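Local coordinates for protein siderophore biosynthesis lipase/esterase, putative (Aspergillus fumigatus, PDB 6GUP) that hydrolyses the fungal siderophore fusarinine C into three fusarinine units with release of iron, but leaves triacetylfusarinine C uncleaved, at residues A[38-43]-A[117-122]; A[74-79]-A[86-91]; A[125-130]-A[249-254]. One frame throughout, in Å; residues are numbered along the deposited sequence.

In the fold
Interaction 1 pairs two parallel strands in the middle of the alpha/beta-hydrolase sheet; it is deeply buried and combines backbone hydrogen bonds with apolar side chains. Interaction 3 is also buried but lies beyond the end of strand 117-122, where helix 125-134 meets the 249-254 loop mainly by apolar packing, with no bonded polar pair between them. Interaction 2, only partly buried and close to the second subunit, is polar: an arginine, a serine, an aspartate and a water join the 74-79 turn to the start of helix 86-108. Interaction 3 touches both of the others, which do not touch each other: Val129 packs on strand 117-122, and Cys128 lies against Asp89.

Interaction 1 (A[38-43]-A[117-122]); sequences SLLFVG and IVLMGH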
loop_
_atom_site.group_PDB
_atom_site.type_symbol
_atom_site.label_atom_id
_atom_site.label_comp_id
_atom_site.label_asym_id
_atom_site.label_seq_id
_atom_site.Cartn_x
_atom_site.Cartn_y
_atom_site.Cartn_z
ATOM N N SER A 38 14.707 17.203 5.358
ATOM C CA SER A 38 13.692 16.223 4.959
ATOM C C SER A 38 12.307 16.560 5.507
ATOM O O SER A 38 12.165 16.872 6.689
ATOM C CB SER A 38 14.090 14.836 5.466
ATOM O OG SER A 38 15.359 14.455 4.969
ATOM N N LEU A 39 11.297 16.490 4.639
ATOM C CA LEU A 39 9.893 16.592 5.035
ATOM C C LEU A 39 9.220 15.242 4.787
ATOM O O LEU A 39 9.023 14.851 3.635
ATOM C CB LEU A 39 9.189 17.695 4.235
ATOM C CG LEU A 39 7.705 17.954 4.531
ATOM C CD1 LEU A 39 7.505 18.413 5.967
ATOM C CD2 LEU A 39 7.138 18.984 3.567
ATOM N N LEU A 40 8.886 14.532 5.867
ATOM C CA LEU A 40 8.141 13.273 5.775
ATOM C C LEU A 40 6.647 13.568 5.873
ATOM O O LEU A 40 6.162 14.045 6.901
ATOM C CB LEU A 40 8.562 12.289 6.871
ATOM C CG LEU A 40 7.883 10.908 6.870
ATOM C CD1 LEU A 40 8.045 10.183 5.539
ATOM C CD2 LEU A 40 8.431 10.054 8.001
ATOM N N PHE A 41 5.936 13.263 4.792
ATOM C CA PHE A 41 4.512 13.531 4.652
ATOM C C PHE A 41 3.758 12.226 4.896
ATOM O O PHE A 41 4.003 11.232 4.213
ATOM C CB PHE A 41 4.252 14.059 3.240
ATOM C CG PHE A 41 2.817 14.396 2.952
ATOM C CD1 PHE A 41 1.955 13.431 2.440
ATOM C CD2 PHE A 41 2.338 15.688 3.142
ATOM C CE1 PHE A 41 0.636 13.739 2.152
ATOM C CE2 PHE A 41 1.019 16.003 2.854
ATOM C CZ PHE A 41 0.169 15.027 2.353
ATOM N N VAL A 42 2.857 12.238 5.877
ATOM C CA VAL A 42 2.047 11.072 6.232
ATOM C C VAL A 42 0.617 11.335 5.763
ATOM O O VAL A 42 -0.075 12.199 6.309
ATOM C CB VAL A 42 2.072 10.809 7.758
ATOM C CG1 VAL A 42 1.264 9.565 8.118
ATOM C CG2 VAL A 42 3.508 10.660 8.251
ATOM N N GLY A 43 0.185 10.591 4.747
ATOM C CA GLY A 43 -1.162 10.726 4.197
ATOM C C GLY A 43 -2.224 10.139 5.108
ATOM O O GLY A 43 -1.923 9.662 6.206
ATOM N N ILE A 117 14.498 17.466 10.279
ATOM C CA ILE A 117 13.379 16.599 9.929
ATOM C C ILE A 117 12.068 17.210 10.412
ATOM O O ILE A 117 11.948 17.599 11.573
ATOM C CB ILE A 117 13.478 15.189 10.558
ATOM C CG1 ILE A 117 14.925 14.645 10.596
ATOM C CG2 ILE A 117 12.536 14.249 9.819
ATOM C CD1 ILE A 117 15.378 13.882 9.367
ATOM N N VAL A 118 11.088 17.253 9.513
ATOM C CA VAL A 118 9.748 17.745 9.811
ATOM C C VAL A 118 8.755 16.649 9.438
ATOM O O VAL A 118 8.851 16.067 8.355
ATOM C CB VAL A 118 9.439 19.031 9.017
ATOM C CG1 VAL A 118 8.003 19.495 9.249
ATOM C CG2 VAL A 118 10.420 20.134 9.396
ATOM N N LEU A 119 7.812 16.374 10.336
ATOM C CA LEU A 119 6.751 15.401 10.088
ATOM C C LEU A 119 5.454 16.144 9.787
ATOM O O LEU A 119 4.962 16.901 10.624
ATOM C CB LEU A 119 6.571 14.490 11.302
ATOM C CG LEU A 119 5.666 13.267 11.120
ATOM C CD1 LEU A 119 6.288 12.251 10.171
ATOM C CD2 LEU A 119 5.371 12.623 12.464
ATOM N N MET A 120 4.913 15.933 8.589
ATOM C CA MET A 120 3.655 16.550 8.174
ATOM C C MET A 120 2.561 15.493 8.076
ATOM O O MET A 120 2.763 14.442 7.469
ATOM C CB MET A 120 3.825 17.255 6.831
ATOM C CG MET A 120 2.588 18.007 6.367
ATOM S SD MET A 120 2.949 19.205 5.074
ATOM C CE MET A 120 1.326 19.916 4.831
ATOM N N GLY A 121 1.410 15.785 8.680
ATOM C CA GLY A 121 0.232 14.920 8.619
ATOM C C GLY A 121 -0.854 15.555 7.772
ATOM O O GLY A 121 -1.112 16.757 7.881
ATOM N N HIS A 122 -1.486 14.741 6.926
ATOM C CA HIS A 122 -2.570 15.178 6.047
ATOM C C HIS A 122 -3.813 14.369 6.383
ATOM O O HIS A 122 -3.757 13.137 6.425
ATOM C CB HIS A 122 -2.159 14.986 4.584
ATOM C CG HIS A 122 -3.304 14.906 3.621
ATOM N ND1 HIS A 122 -3.920 16.022 3.098
ATOM C CD2 HIS A 122 -3.933 13.839 3.071
ATOM C CE1 HIS A 122 -4.885 15.647 2.277
ATOM N NE2 HIS A 122 -4.913 14.327 2.244
#
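Val42 N donates to Met120 O at 2.7 Å in a nearly straight bond (169° at the hydrogen), and the CA-H of Phe41 points at the same carbonyl. This is one of five backbone bonds between strands 38-42 and 117-122, which run parallel with a 22° twist. Val118 N to Ser38 O, Leu40 N to Val118 O, Met120 N to Leu40 O and His122 N to Val42 O complete the alternation.

On one face, Leu39 CD1 presses against Val118 CG1 at 3.5 Å, tighter than usual for two methyl groups, and also reaches Met120 CB. Phe41 CD2 meets Met120 CG at 4.0 Å, and Met120 SD lies near the ring plane, 5.3 Å from the ring centroid, in an edge-on Met-aromatic contact. Phe41 CZ comes close to His122 CB; the phenyl and imidazole rings are tilted by 28° but slid apart, with little overlap. The imidazole ND1 is bonded to Gln163.

On the other face, Leu40 and Leu119 lie side by side, CD2 to CD1 at 3.8 Å, and Val42 CG2 touches the same Leu119 CD1 at 3.7 Å.

Strand 117-122 leads into Ser123, probably the nucleophile of the hydrolase. Helix 86-108 packs on the face with Leu40 and Leu119, helix 335-353 covers Val118 and Met120 on the opposite face, and strand 67-72 continues the sheet beyond strand 37-42.

Interaction 2 (A[74-79]-A[86-91]); sequences LTSSYQ and LDRDTN
Arg88 and Asp89, at the start of helix 86-108, hold the 74-79 turn through Ser76. The contact belongs to a beta-alpha-beta crossover of the alpha/beta-hydrolase fold: strand 67-72 ends just before the turn, and helix 86-108 then carries the chain over strand 37-42 to strand 117-122.

Arg88 has more of its surface buried here than any other residue of the two segments. Its CG is anti to the backbone N (chi1 -169°), and a bend at chi3 (56°) sets NE near the turn. Thr75 CG2 sits 3.6 Å above the guanidinium plane, over its centre, while Thr75 CB lies close to NE over the same group. A polar partner comes instead at the guanidinium edge: NH2 donates to Ser76 OG at 3.0 Å, with the oxygen only 7° out of the plane.

Asp89 faces the same serine. Ser76 OG donates to Asp89 OD1; the separation of 2.5 Å is very short and its exact value doubtful. The hydroxyl thus stands between arginine and carboxylate, and this nearby positive charge would be expected to favour the ionised aspartate. The Leu74 and Asp89 side chains cross at about a right angle, Leu74 CD1 lying 3.8 Å from Asp89 CG, so an apolar group lies against the acid.

Thr75 OG1 is bonded to Glu92 further along the helix. At the end of the turn, Tyr78 packs on Ser77 of the second subunit and Gln79 on Leu216 of that subunit.

One water completes the network, accepting from Ser76 N at 3.0 Å and from Arg88 NE at 3.2 Å while donating to Asp89 OD1 at 2.7 Å.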
loop_
_atom_site.group_PDB
_atom_site.type_symbol
_atom_site.label_atom_id
_atom_site.label_comp_id
_atom_site.label_asym_id
_atom_site.label_seq_id
_atom_site.Cartn_x
_atom_site.Cartn_y
_atom_site.Cartn_z
ATOM N N LEU A 74 2.725 2.412 5.467
ATOM C CA LEU A 74 2.694 1.807 6.790
ATOM C C LEU A 74 1.985 0.463 6.635
ATOM O O LEU A 74 1.534 0.124 5.538
ATOM C CB LEU A 74 1.927 2.715 7.759
ATOM C CG LEU A 74 2.365 4.184 7.833
ATOM C CD1 LEU A 74 1.324 5.029 8.553
ATOM C CD2 LEU A 74 3.723 4.319 8.507
ATOM N N THR A 75 1.886 -0.303 7.718
ATOM C CA THR A 75 1.052 -1.511 7.728
ATOM C C THR A 75 -0.425 -1.108 7.637
ATOM O O THR A 75 -1.223 -1.798 7.000
ATOM C CB THR A 75 1.294 -2.363 8.992
ATOM O OG1 THR A 75 2.677 -2.729 9.065
ATOM C CG2 THR A 75 0.439 -3.637 8.985
ATOM N N SER A 76 -0.770 0.015 8.268
ATOM C CA SER A 76 -2.125 0.571 8.213
ATOM C C SER A 76 -2.546 1.097 6.834
ATOM O O SER A 76 -3.742 1.284 6.592
ATOM C CB SER A 76 -2.271 1.680 9.250
ATOM O OG SER A 76 -2.018 1.173 10.545
ATOM N N SER A 77 -1.578 1.359 5.952
ATOM C CA SER A 77 -1.861 1.614 4.533
ATOM C C SER A 77 -2.610 0.441 3.900
ATOM O O SER A 77 -3.552 0.642 3.134
ATOM C CB SER A 77 -0.569 1.867 3.746
ATOM O OG SER A 77 0.213 2.886 4.346
ATOM N N TYR A 78 -2.184 -0.775 4.238
ATOM C CA TYR A 78 -2.783 -2.007 3.717
ATOM C C TYR A 78 -3.908 -2.546 4.619
ATOM O O TYR A 78 -4.865 -3.136 4.119
ATOM C CB TYR A 78 -1.693 -3.062 3.496
ATOM C CG TYR A 78 -0.530 -2.559 2.653
ATOM C CD1 TYR A 78 -0.647 -2.433 1.268
ATOM C CD2 TYR A 78 0.682 -2.191 3.244
ATOM C CE1 TYR A 78 0.406 -1.968 0.493
ATOM C CE2 TYR A 78 1.743 -1.724 2.475
ATOM C CZ TYR A 78 1.600 -1.614 1.101
ATOM O OH TYR A 78 2.642 -1.154 0.329
ATOM N N GLN A 79 -3.801 -2.331 5.932
ATOM C CA GLN A 79 -4.860 -2.707 6.880
ATOM C C GLN A 79 -5.536 -1.443 7.420
ATOM O O GLN A 79 -5.349 -1.059 8.579
ATOM C CB GLN A 79 -4.299 -3.565 8.024
ATOM C CG GLN A 79 -3.269 -4.605 7.599
ATOM C CD GLN A 79 -2.968 -5.629 8.682
ATOM O OE1 GLN A 79 -3.806 -5.923 9.538
ATOM N NE2 GLN A 79 -1.765 -6.188 8.642
ATOM N N LEU A 86 -2.614 3.216 15.739
ATOM C CA LEU A 86 -1.713 4.369 15.890
ATOM C C LEU A 86 -0.357 4.045 16.527
ATOM O O LEU A 86 0.640 4.683 16.187
ATOM C CB LEU A 86 -2.387 5.508 16.672
ATOM C CG LEU A 86 -3.452 6.359 15.970
ATOM C CD1 LEU A 86 -3.888 7.493 16.888
ATOM C CD2 LEU A 86 -2.949 6.928 14.650
ATOM N N ASP A 87 -0.318 3.077 17.445
ATOM C CA ASP A 87 0.951 2.648 18.057
ATOM C C ASP A 87 1.917 2.048 17.031
ATOM O O ASP A 87 3.108 2.364 17.041
ATOM C CB ASP A 87 0.717 1.638 19.196
ATOM C CG ASP A 87 0.248 2.293 20.495
ATOM O OD1 ASP A 87 0.309 3.534 20.630
ATOM O OD2 ASP A 87 -0.178 1.546 21.400
ATOM N N ARG A 88 1.397 1.191 16.156
ATOM C CA ARG A 88 2.196 0.574 15.092
ATOM C C ARG A 88 2.605 1.588 14.018
ATOM O O ARG A 88 3.734 1.548 13.526
ATOM C CB ARG A 88 1.413 -0.567 14.454
ATOM C CG ARG A 88 2.216 -1.456 13.511
ATOM C CD ARG A 88 1.308 -2.504 12.894
ATOM N NE ARG A 88 0.170 -1.872 12.219
ATOM C CZ ARG A 88 -1.039 -2.409 12.044
ATOM N NH1 ARG A 88 -1.337 -3.632 12.486
ATOM N NH2 ARG A 88 -1.975 -1.703 11.413
ATOM N N ASP A 89 1.676 2.472 13.650
ATOM C CA ASP A 89 1.957 3.600 12.743
ATOM C C ASP A 89 3.151 4.405 13.222
ATOM O O ASP A 89 4.078 4.693 12.460
ATOM C CB ASP A 89 0.754 4.548 12.664
ATOM C CG ASP A 89 -0.363 4.012 11.801
ATOM O OD1 ASP A 89 -0.398 2.795 11.537
ATOM O OD2 ASP A 89 -1.209 4.826 11.378
ATOM N N THR A 90 3.098 4.760 14.498
ATOM C CA THR A 90 4.132 5.540 15.159
ATOM C C THR A 90 5.514 4.860 15.140
ATOM O O THR A 90 6.525 5.528 14.904
ATOM C CB THR A 90 3.674 5.866 16.598
ATOM O OG1 THR A 90 2.646 6.863 16.545
ATOM C CG2 THR A 90 4.787 6.380 17.425
ATOM N N ASN A 91 5.551 3.551 15.388
ATOM C CA ASN A 91 6.807 2.785 15.345
ATOM C C ASN A 91 7.429 2.783 13.950
ATOM O O ASN A 91 8.647 2.905 13.808
ATOM C CB ASN A 91 6.585 1.328 15.781
ATOM C CG ASN A 91 6.194 1.196 17.243
ATOM O OD1 ASN A 91 5.302 0.418 17.583
ATOM N ND2 ASN A 91 6.865 1.941 18.116
HETATM O O HOH W 1 1.033 0.741 10.559
#

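Interaction 3 (A[125-130]-A[249-254]); sequences GSQCVL and DDLFSS
The helix that follows the probable nucleophile elbow of this hydrolase packs through Ser126, Gln127 and Leu130 against Leu251 and Phe252 of the 249-254 loop. The loop has no regular secondary structure and turns sharply at Asp250, the centre of an inverse gamma turn, before presenting its two apolar side chains to the helix.

Phe252 enters with its outer ring carbons first. CZ lies 3.7 Å from Ser126 O, with that oxygen at the ring edge and near its plane. On the two sides of CZ, CE2 meets Gln127 CG at 3.7 Å and CE1 meets Leu130 CD2, also at 3.7 Å. The Leu130 and Phe252 side chains run past one another in opposite senses. Within the loop, Leu251 CB lies 3.9 Å over the centre of one face of the phenyl ring, so the two neighbours form a compact apolar pair. Leu251 CD1 reaches the helix backbone, 3.8 Å from Gln127 CA.

Gln127 is the helix residue with most surface buried by the loop. Its extended chain passes the ring and carries the amide toward Asp249, but OE1 and Asp249 OD1, 3.5 Å apart, are both acceptors and are not bonded to each other. Asp249 is poorly ordered; its OD2 makes a salt bridge to Arg233.

Trp302 meets the Phe252 ring, and Met162 of strand 159-163 touches both Phe252 and Ser126. Gly125 closes a GxSxG sequence around Ser123, consistent with the strand-turn-helix nucleophile elbow of alpha/beta-hydrolases, with a loop from far along the chain packed on the first turns of its helix.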
loop_
_atom_site.group_PDB
_atom_site.type_symbol
_atom_site.label_atom_id
_atom_site.label_comp_id
_atom_site.label_asym_id
_atom_site.label_seq_id
_atom_site.Cartn_x
_atom_site.Cartn_y
_atom_site.Cartn_z
ATOM N N GLY A 125 -3.801 11.343 8.744
ATOM C CA GLY A 125 -2.364 11.267 9.023
ATOM C C GLY A 125 -1.906 12.194 10.142
ATOM O O GLY A 125 -0.866 11.957 10.753
ATOM N N SER A 126 -2.675 13.257 10.398
ATOM C CA SER A 126 -2.455 14.141 11.550
ATOM C C SER A 126 -2.582 13.437 12.905
ATOM O O SER A 126 -1.941 13.852 13.874
ATOM C CB SER A 126 -3.424 15.324 11.505
ATOM O OG SER A 126 -3.241 16.087 10.325
ATOM N N GLN A 127 -3.408 12.390 12.975
ATOM C CA GLN A 127 -3.501 11.545 14.172
ATOM C C GLN A 127 -2.146 10.921 14.495
ATOM O O GLN A 127 -1.720 10.928 15.647
ATOM C CB GLN A 127 -4.533 10.425 13.998
ATOM C CG GLN A 127 -5.977 10.884 13.858
ATOM C CD GLN A 127 -6.909 9.765 13.424
ATOM O OE1 GLN A 127 -6.627 8.583 13.631
ATOM N NE2 GLN A 127 -8.030 10.135 12.817
ATOM N N CYS A 128 -1.478 10.390 13.468
ATOM C CA CYS A 128 -0.137 9.809 13.617
ATOM C C CYS A 128 0.894 10.818 14.132
ATOM O O CYS A 128 1.770 10.456 14.919
ATOM C CB CYS A 128 0.352 9.216 12.291
ATOM S SG CYS A 128 -0.820 8.099 11.490
ATOM N N VAL A 129 0.776 12.073 13.697
ATOM C CA VAL A 129 1.688 13.146 14.116
ATOM C C VAL A 129 1.526 13.443 15.611
ATOM O O VAL A 129 2.511 13.443 16.349
ATOM C CB VAL A 129 1.483 14.438 13.280
ATOM C CG1 VAL A 129 2.353 15.581 13.798
ATOM C CG2 VAL A 129 1.792 14.177 11.809
ATOM N N LEU A 130 0.291 13.689 16.046
ATOM C CA LEU A 130 0.006 13.973 17.461
ATOM C C LEU A 130 0.281 12.765 18.364
ATOM O O LEU A 130 0.762 12.928 19.486
ATOM C CB LEU A 130 -1.443 14.456 17.645
ATOM C CG LEU A 130 -1.909 14.842 19.058
ATOM C CD1 LEU A 130 -0.965 15.832 19.729
ATOM C CD2 LEU A 130 -3.318 15.415 19.013
ATOM N N ASP A 249 -8.728 7.227 18.053
ATOM C CA ASP A 249 -8.867 8.062 16.855
ATOM C C ASP A 249 -9.360 9.469 17.173
ATOM O O ASP A 249 -8.952 10.432 16.518
ATOM C CB ASP A 249 -9.835 7.418 15.854
ATOM C CG ASP A 249 -9.361 6.062 15.361
ATOM O OD1 ASP A 249 -8.139 5.878 15.176
ATOM O OD2 ASP A 249 -10.217 5.177 15.151
ATOM N N ASP A 250 -10.229 9.585 18.178
ATOM C CA ASP A 250 -10.913 10.840 18.479
ATOM C C ASP A 250 -10.004 11.826 19.231
ATOM O O ASP A 250 -10.157 12.055 20.434
ATOM C CB ASP A 250 -12.209 10.547 19.254
ATOM C CG ASP A 250 -13.139 11.745 19.330
ATOM O OD1 ASP A 250 -13.039 12.640 18.466
ATOM O OD2 ASP A 250 -13.981 11.784 20.251
ATOM N N LEU A 251 -9.059 12.400 18.489
ATOM C CA LEU A 251 -8.114 13.391 19.012
ATOM C C LEU A 251 -8.570 14.828 18.750
ATOM O O LEU A 251 -8.207 15.732 19.505
ATOM C CB LEU A 251 -6.730 13.182 18.384
ATOM C CG LEU A 251 -6.028 11.853 18.685
ATOM C CD1 LEU A 251 -4.857 11.632 17.739
ATOM C CD2 LEU A 251 -5.558 11.801 20.131
ATOM N N PHE A 252 -9.372 15.032 17.699
ATOM C CA PHE A 252 -9.654 16.370 17.167
ATOM C C PHE A 252 -11.120 16.824 17.273
ATOM O O PHE A 252 -11.508 17.793 16.613
ATOM C CB PHE A 252 -9.189 16.434 15.703
ATOM C CG PHE A 252 -7.760 16.001 15.499
ATOM C CD1 PHE A 252 -6.726 16.624 16.194
ATOM C CD2 PHE A 252 -7.441 14.975 14.609
ATOM C CE1 PHE A 252 -5.407 16.232 16.014
ATOM C CE2 PHE A 252 -6.122 14.580 14.425
ATOM C CZ PHE A 252 -5.104 15.208 15.129
ATOM N N SER A 253 -11.925 16.157 18.104
ATOM C CA SER A 253 -13.322 16.572 18.318
ATOM C C SER A 253 -13.401 17.883 19.102
ATOM O O SER A 253 -12.636 18.100 20.042
ATOM C CB SER A 253 -14.138 15.489 19.033
ATOM O OG SER A 253 -14.598 14.518 18.110
ATOM N N SER A 254 -14.337 18.739 18.704
ATOM C CA SER A 254 -14.496 20.073 19.284
ATOM C C SER A 254 -15.060 20.094 20.707
ATOM O O SER A 254 -14.887 21.088 21.414
ATOM C CB SER A 254 -15.369 20.943 18.372
ATOM O OG SER A 254 -16.702 20.464 18.321
#